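Local coordinates for SusD-like carbohydrate binding protein BF1063 (Bacteroides fragilis NCTC 9343, PDB 3I4G) that probably binds carbohydrates at the bacterial outer membrane, as SusD-like proteins do in glycan uptake, at residues 403-408 against 429-434; 412-417 against 441-446. All coordinates share one frame; numbering follows the deposited sequence. Where two conformers were deposited one is given.

Contact 1. Residues 403-408 against 429-434; sequences QTITQG and TEVTPA
Gln407 and Thr429 meet through the amide oxygen of Gln407, whose OE1 lies 3.4 Å from Thr429 CA and receives a bond from a water 2.6 Å away. The same water donates to Thr429 O at 2.8 Å, so it bridges the side chain to the opposing backbone. Both segments are loops that lead into helices of the SusD-family fold: residues 403-408 enter helix 407-412, and residues 429-434 enter helix 433-447. They run antiparallel at the protein surface, Ile405 opposite Val431 and Gln407 opposite Thr429. The amide gets to its place because CG of Gln407 stands anti to the backbone N (chi1 -171°) and the chain then bends at chi2 (62°), which carries OE1 over the backbone of Thr429 with the methyl CG2 alongside. The other end of the amide is held too: NE2 bonds to Asp411 OD1 and to Val428 O, which fixes the rotation of the group. Thr406 is the N-cap residue of helix 407-412; its CB points away from the opposing loop, and OG1 bonds to Ile409 N.

Further along, Val431 leans on Ile405, mostly on its backbone: CB and CG1 of Val431 both sit close to the carbonyl oxygen of Ile405, and the two CB atoms are 4.4 Å apart. The rest of the Ile405 side chain turns inward, onto Leu395 and Leu398 of helix 387-400 and Leu436 of helix 433-447, while Leu410 touches both Ile405 and Val431. Within the second loop, Glu430 folds back so that OE2 takes the N-H of Thr432 on its anti lone pair, at 2.8 Å and 154°. A second water bridges the two backbones, donating to Val431 O at 2.6 Å and accepting from Ile405 N at 3.2 Å.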
# COMPACT_ATOMS: atom_id res chain seq x y z
N GLN A 403 -24.02 6.86 11.54
CA GLN A 403 -23.87 7.24 12.94
C GLN A 403 -23.53 8.76 12.99
O GLN A 403 -22.77 9.24 12.18
CB GLN A 403 -22.85 6.33 13.66
CG GLN A 403 -23.19 4.80 13.69
CD GLN A 403 -22.25 3.94 14.58
OE1 GLN A 403 -21.90 4.34 15.70
NE2 GLN A 403 -21.84 2.74 14.07
N THR A 404 -24.13 9.50 13.94
CA THR A 404 -23.94 10.96 14.09
C THR A 404 -22.47 11.28 14.37
O THR A 404 -21.82 10.61 15.16
CB THR A 404 -24.78 11.56 15.21
OG1 THR A 404 -24.34 11.03 16.48
CG2 THR A 404 -26.24 11.23 14.99
N ILE A 405 -21.96 12.25 13.64
CA ILE A 405 -20.60 12.67 13.80
C ILE A 405 -20.59 13.97 14.60
O ILE A 405 -21.34 14.90 14.30
CB ILE A 405 -19.96 12.91 12.44
CG1 ILE A 405 -20.15 11.68 11.52
CG2 ILE A 405 -18.49 13.29 12.62
CD1 ILE A 405 -19.58 10.40 12.07
N THR A 406 -19.79 13.98 15.65
CA THR A 406 -19.63 15.15 16.50
C THR A 406 -18.24 15.74 16.30
O THR A 406 -17.33 15.09 15.79
CB THR A 406 -19.74 14.79 17.97
OG1 THR A 406 -18.66 13.93 18.37
CG2 THR A 406 -21.08 14.10 18.27
N GLN A 407 -18.06 16.98 16.75
CA GLN A 407 -16.75 17.57 16.69
C GLN A 407 -15.76 16.74 17.52
O GLN A 407 -14.60 16.64 17.15
CB GLN A 407 -16.76 19.03 17.15
CG GLN A 407 -15.47 19.78 16.92
CD GLN A 407 -15.14 19.86 15.43
OE1 GLN A 407 -16.01 20.23 14.64
NE2 GLN A 407 -13.90 19.55 15.06
N GLY A 408 -16.19 16.15 18.63
CA GLY A 408 -15.33 15.29 19.42
C GLY A 408 -14.81 14.11 18.62
O GLY A 408 -13.63 13.74 18.72
N THR A 429 -14.41 20.54 10.50
CA THR A 429 -15.59 20.74 11.34
C THR A 429 -16.88 20.20 10.70
O THR A 429 -17.95 20.22 11.34
CB THR A 429 -15.78 22.26 11.66
OG1 THR A 429 -15.92 23.00 10.44
CG2 THR A 429 -14.56 22.80 12.42
N GLU A 430 -16.76 19.69 9.47
CA GLU A 430 -17.90 19.20 8.70
C GLU A 430 -18.49 17.97 9.32
O GLU A 430 -17.77 16.99 9.50
CB GLU A 430 -17.48 18.86 7.26
CG GLU A 430 -18.65 18.31 6.42
CD GLU A 430 -19.73 19.37 6.29
OE1 GLU A 430 -19.44 20.40 5.65
OE2 GLU A 430 -20.83 19.17 6.84
N VAL A 431 -19.80 18.01 9.61
CA VAL A 431 -20.45 16.82 10.19
C VAL A 431 -21.59 16.27 9.30
O VAL A 431 -22.17 15.23 9.67
CB VAL A 431 -20.97 17.08 11.62
CG1 VAL A 431 -19.78 17.48 12.56
CG2 VAL A 431 -22.10 18.12 11.61
N THR A 432 -21.89 16.92 8.18
CA THR A 432 -22.94 16.47 7.24
C THR A 432 -22.39 15.24 6.49
O THR A 432 -21.39 15.33 5.81
CB THR A 432 -23.33 17.56 6.30
OG1 THR A 432 -23.95 18.61 7.07
CG2 THR A 432 -24.34 17.05 5.27
N PRO A 433 -23.10 14.10 6.57
CA PRO A 433 -22.48 12.83 6.12
C PRO A 433 -22.09 12.77 4.67
O PRO A 433 -21.00 12.28 4.37
CB PRO A 433 -23.59 11.80 6.37
CG PRO A 433 -24.48 12.45 7.37
CD PRO A 433 -24.48 13.90 7.03
N ALA A 434 -22.93 13.23 3.75
CA ALA A 434 -22.57 13.23 2.33
C ALA A 434 -21.31 14.03 2.04
O ALA A 434 -20.42 13.59 1.30
CB ALA A 434 -23.75 13.77 1.51
O HOH W 1 -23.47 13.55 11.09
O HOH W 2 -18.43 21.05 13.96

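Contact 2. Residues 412-417 against 441-446; sequences ETINAV and RHERRI
Ile414 is the first residue of 412-417 to touch the helix across from it, and it does so with the far end of its side chain, against the aliphatic part of Glu443. It follows Thr413, the N-cap residue of helix 414-418, whose OG1 bonds back to Ile409 O. With CG1 placed anti to the backbone N (chi1 -172°), Ile414 extends its ethyl arm to the two methylenes of the glutamate, where CD1 lies 3.7 Å from Glu443 CB and CG1 lies 3.9 Å from Glu443 CG. Leu395 of helix 387-400 and Ile439 of helix 433-447 also touch Ile414. This is buried helix-to-helix packing in the helical part of the SusD fold, with the short helix 414-418 laid against the long helix 433-447 and the backbones 7.6 Å apart at the CA atoms of Ile414 and Glu443. One turn after Ile414, Val417 directs its side chain at the same glutamate, CG1 coming within 4.4 Å of Glu443 OE2, and it also touches Glu447. Glu443 therefore presents its methylenes to Ile414 and its carboxylate end near Val417; the bend at chi2 (68°) swings the carboxylate off the line of CB and CG toward the valine. Although buried, that carboxylate is gripped by two arginines, OE1 in a salt bridge with Arg418 NH1 and OE2 in another with Arg318 NH1, which would favour its charged form.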
# COMPACT_ATOMS: atom_id res chain seq x y z
N GLU A 412 -10.85 13.34 17.50
CA GLU A 412 -10.11 12.12 17.84
C GLU A 412 -9.66 11.34 16.59
O GLU A 412 -8.87 10.41 16.70
CB GLU A 412 -10.92 11.21 18.79
CG GLU A 412 -12.06 10.51 18.16
CD GLU A 412 -12.86 9.60 19.12
OE1 GLU A 412 -12.31 9.17 20.16
OE2 GLU A 412 -14.03 9.31 18.78
N THR A 413 -10.18 11.68 15.42
CA THR A 413 -9.89 10.92 14.21
C THR A 413 -9.18 11.78 13.17
O THR A 413 -7.96 11.90 13.19
CB THR A 413 -11.18 10.27 13.61
OG1 THR A 413 -12.18 11.27 13.31
CG2 THR A 413 -11.78 9.23 14.56
N ILE A 414 -9.92 12.36 12.25
CA ILE A 414 -9.34 13.12 11.16
C ILE A 414 -8.47 14.29 11.64
O ILE A 414 -7.41 14.55 11.05
CB ILE A 414 -10.44 13.60 10.19
CG1 ILE A 414 -9.83 14.24 8.95
CG2 ILE A 414 -11.46 14.53 10.88
CD1 ILE A 414 -10.80 14.21 7.73
N ASN A 415 -8.87 14.96 12.71
CA ASN A 415 -8.09 16.10 13.19
C ASN A 415 -6.85 15.67 13.98
O ASN A 415 -5.90 16.43 14.12
CB ASN A 415 -8.97 17.07 13.95
CG ASN A 415 -10.00 17.67 13.08
OD1 ASN A 415 -9.81 17.73 11.87
ND2 ASN A 415 -11.10 18.11 13.66
N ALA A 416 -6.84 14.44 14.50
CA ALA A 416 -5.63 13.91 15.13
C ALA A 416 -4.60 13.60 14.03
O ALA A 416 -3.39 13.81 14.24
CB ALA A 416 -5.96 12.67 15.95
N VAL A 417 -5.07 13.15 12.88
CA VAL A 417 -4.19 12.90 11.73
C VAL A 417 -3.70 14.21 11.16
O VAL A 417 -2.50 14.43 11.00
CB VAL A 417 -4.92 12.09 10.66
CG1 VAL A 417 -4.10 11.93 9.40
CG2 VAL A 417 -5.26 10.71 11.24
N ARG A 441 -12.47 10.47 2.43
CA ARG A 441 -11.80 9.77 1.33
C ARG A 441 -10.61 10.55 0.86
O ARG A 441 -9.55 9.98 0.59
CB ARG A 441 -12.74 9.51 0.15
CG ARG A 441 -13.81 8.50 0.49
CD ARG A 441 -14.58 8.10 -0.74
NE ARG A 441 -15.60 7.09 -0.41
CZ ARG A 441 -16.41 6.54 -1.30
NH1 ARG A 441 -16.39 6.96 -2.56
NH2 ARG A 441 -17.27 5.59 -0.92
N HIS A 442 -10.77 11.86 0.77
CA HIS A 442 -9.67 12.70 0.35
C HIS A 442 -8.54 12.71 1.38
O HIS A 442 -7.35 12.65 1.03
CB HIS A 442 -10.15 14.13 0.10
CG HIS A 442 -9.05 15.05 -0.28
ND1 HIS A 442 -8.47 15.92 0.62
CD2 HIS A 442 -8.36 15.17 -1.43
CE1 HIS A 442 -7.47 16.56 0.01
NE2 HIS A 442 -7.40 16.13 -1.24
N GLU A 443 -8.87 12.81 2.68
CA GLU A 443 -7.84 12.82 3.68
C GLU A 443 -7.08 11.50 3.66
O GLU A 443 -5.87 11.49 3.82
CB GLU A 443 -8.44 13.09 5.07
CG GLU A 443 -7.39 13.31 6.12
CD GLU A 443 -6.62 14.62 5.89
OE1 GLU A 443 -7.17 15.61 5.34
OE2 GLU A 443 -5.44 14.68 6.29
N ARG A 444 -7.79 10.40 3.49
CA ARG A 444 -7.17 9.13 3.40
C ARG A 444 -6.20 9.08 2.21
O ARG A 444 -5.09 8.55 2.30
CB ARG A 444 -8.27 8.06 3.29
CG ARG A 444 -7.78 6.69 3.27
CD ARG A 444 -9.01 5.73 3.15
NE ARG A 444 -8.54 4.38 3.07
CZ ARG A 444 -8.44 3.52 4.06
NH1 ARG A 444 -8.84 3.83 5.30
NH2 ARG A 444 -7.94 2.35 3.79
N ARG A 445 -6.60 9.62 1.07
CA ARG A 445 -5.73 9.68 -0.12
C ARG A 445 -4.43 10.40 0.20
O ARG A 445 -3.34 9.92 -0.10
CB ARG A 445 -6.44 10.40 -1.26
CG ARG A 445 -5.63 10.40 -2.51
CD ARG A 445 -6.22 11.14 -3.67
NE ARG A 445 -5.42 10.86 -4.89
CZ ARG A 445 -5.63 11.39 -6.09
NH1 ARG A 445 -6.60 12.26 -6.29
NH2 ARG A 445 -4.84 11.05 -7.08
N ILE A 446 -4.54 11.56 0.84
CA ILE A 446 -3.36 12.33 1.16
C ILE A 446 -2.49 11.66 2.21
O ILE A 446 -1.29 11.47 2.05
CB ILE A 446 -3.76 13.75 1.65
CG1 ILE A 446 -4.49 14.53 0.56
CG2 ILE A 446 -2.54 14.53 2.16
CD1 ILE A 446 -3.79 14.59 -0.78

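Contact 1 is made by the loop leading into helix 433-447, contact 2 by the helix itself at Glu443, and their centres are about 13 Å apart. Their first segments are also consecutive, since helix 407-412 is followed directly by helix 414-418. The centre of contact 1, at the surface, lies about 28 Å from the centre of the chain, and that of the buried contact 2 about 16 Å from it. The two touch where Gln407 NE2 packs 3.4 Å from Asn415 ND2. One carboxylate and one backbone residue are shared by these side chains: Asp411 OD1 accepts from both amide nitrogens, while Val428 gives its carbonyl to Gln407 and its N-H to Asn415 OD1.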